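Local coordinates for putative uncharacterized protein (Campylobacter jejuni subsp. jejuni, PDB 4NPX), which is of unknown function, belongs to the DUF2018 family and folds into an all-helical chain that pairs with a second copy of itself, at residues L79-M82 with D83-F87. Numbering follows the deposited sequence.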
loop_
_atom_site.group_PDB
_atom_site.type_symbol
_atom_site.label_atom_id
_atom_site.label_comp_id
_atom_site.label_asym_id
_atom_site.label_seq_id
_atom_site.Cartn_x
_atom_site.Cartn_y
_atom_site.Cartn_z
ATOM N N LEU A 79 4.559 17.941 7.761
ATOM C CA LEU A 79 5.464 16.777 7.781
ATOM C C LEU A 79 5.741 16.377 6.326
ATOM O O LEU A 79 4.834 16.491 5.463
ATOM C CB LEU A 79 4.853 15.627 8.603
ATOM C CG LEU A 79 4.997 15.911 10.097
ATOM C CD1 LEU A 79 4.129 15.052 10.993
ATOM C CD2 LEU A 79 6.473 15.732 10.425
ATOM N N THR A 80 6.952 15.870 6.086
ATOM C CA THR A 80 7.437 15.517 4.742
ATOM C C THR A 80 7.767 14.064 4.521
ATOM O O THR A 80 7.804 13.298 5.464
ATOM C CB THR A 80 8.794 16.206 4.502
ATOM O OG1 THR A 80 9.836 15.605 5.308
ATOM C CG2 THR A 80 8.694 17.620 4.895
ATOM N N GLU A 81 7.992 13.694 3.248
ATOM C CA GLU A 81 8.400 12.324 2.878
ATOM C C GLU A 81 9.734 12.027 3.562
ATOM O O GLU A 81 10.067 10.876 3.898
ATOM C CB GLU A 81 8.516 12.125 1.348
ATOM C CG GLU A 81 9.005 10.724 0.857
ATOM C CD GLU A 81 8.187 9.477 1.356
ATOM O OE1 GLU A 81 7.067 9.572 1.950
ATOM O OE2 GLU A 81 8.669 8.333 1.164
HETATM N N MSE A 82 10.558 13.039 3.756
HETATM C CA MSE A 82 11.855 12.719 4.405
HETATM C C MSE A 82 11.705 12.254 5.848
HETATM O O MSE A 82 12.454 11.395 6.335
HETATM C CB MSE A 82 12.735 13.953 4.218
HETATM C CG MSE A 82 14.157 13.772 4.707
HETATM SE SE MSE A 82 15.181 15.394 4.171
HETATM C CE MSE A 82 13.977 16.232 2.820
ATOM N N ASP A 83 10.760 12.847 6.553
ATOM C CA ASP A 83 10.502 12.477 7.928
ATOM C C ASP A 83 9.969 11.050 7.943
ATOM O O ASP A 83 10.212 10.309 8.867
ATOM C CB ASP A 83 9.426 13.373 8.533
ATOM C CG ASP A 83 9.817 14.791 8.560
ATOM O OD1 ASP A 83 11.027 15.026 8.667
ATOM O OD2 ASP A 83 8.910 15.673 8.505
ATOM N N VAL A 84 9.180 10.688 6.935
ATOM C CA VAL A 84 8.629 9.350 6.820
ATOM C C VAL A 84 9.737 8.307 6.683
ATOM O O VAL A 84 9.765 7.377 7.483
ATOM C CB VAL A 84 7.634 9.249 5.628
ATOM C CG1 VAL A 84 7.329 7.804 5.305
ATOM C CG2 VAL A 84 6.338 10.018 5.890
ATOM N N LYS A 85 10.671 8.501 5.726
ATOM C CA LYS A 85 11.833 7.589 5.483
ATOM C C LYS A 85 12.790 7.512 6.687
ATOM O O LYS A 85 13.269 6.421 7.068
ATOM C CB LYS A 85 12.607 7.979 4.264
ATOM C CG LYS A 85 11.805 7.759 2.975
ATOM C CD LYS A 85 11.622 6.253 2.711
ATOM C CE LYS A 85 11.099 5.872 1.319
ATOM N NZ LYS A 85 10.708 4.421 1.289
ATOM N N ASN A 86 13.013 8.627 7.346
ATOM C CA ASN A 86 13.844 8.550 8.501
ATOM C C ASN A 86 13.195 7.792 9.634
ATOM O O ASN A 86 13.916 7.069 10.360
ATOM C CB ASN A 86 14.380 9.898 8.840
ATOM C CG ASN A 86 15.477 10.347 7.816
ATOM O OD1 ASN A 86 16.175 9.519 7.177
ATOM N ND2 ASN A 86 15.596 11.634 7.637
ATOM N N PHE A 87 11.857 7.904 9.756
ATOM C CA PHE A 87 11.169 7.137 10.788
ATOM C C PHE A 87 11.491 5.664 10.524
ATOM O O PHE A 87 11.835 4.860 11.427
ATOM C CB PHE A 87 9.635 7.347 10.847
ATOM C CG PHE A 87 8.937 6.469 11.891
ATOM C CD1 PHE A 87 8.560 5.138 11.610
ATOM C CD2 PHE A 87 8.708 6.967 13.177
ATOM C CE1 PHE A 87 8.025 4.310 12.582
ATOM C CE2 PHE A 87 8.103 6.161 14.133
ATOM C CZ PHE A 87 7.759 4.852 13.844
#
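Thr80 and Asp83 close a capping box at the start of helix 81-90. In one direction Thr80 N donates a hydrogen bond to Asp83 OD2 at 3.1 Å, nearly straight at 173° but arriving from above the carboxylate plane. In the other, Asp83 N donates to Thr80 OG1 over 3.2 Å. The hydroxyl can accept there because chi1 of 71° sets OG1 between the backbone N and the carbonyl carbon, facing into the first turn; CG of Asp83, anti to its own carbonyl carbon (chi1 -61°), swings back over the helix start. Backbone bonds carry the turn onward: Val84 N to Thr80 O, Lys85 N to Glu81 O and Asn86 N to Met82 O. Leu79 lays its CD2 methyl crosswise against the carboxylate, a tight contact 3.1 Å from Asp83 OD2. Glu81 reaches its carboxylate over the next turn: OE1 lies 3.7 Å from Val84 CB, while OE2 sits 3.5 Å from Lys85 CE. Glu81 OE2 stays 4.4 Å from Lys85 NZ, too far for a salt bridge; NZ is bonded to Asp66 of the second subunit. Selenomethionine Met82 and Asn86 run side by side, CG to ND2 3.9 Å. Val84 packs on Leu74 of helix 53-76 and on Met70 of the second subunit. The box thus engages Asp83 N-H with Thr80 OG1 and Thr80 N-H with the Asp83 carboxylate, which would probably interact favourably with the helix dipole.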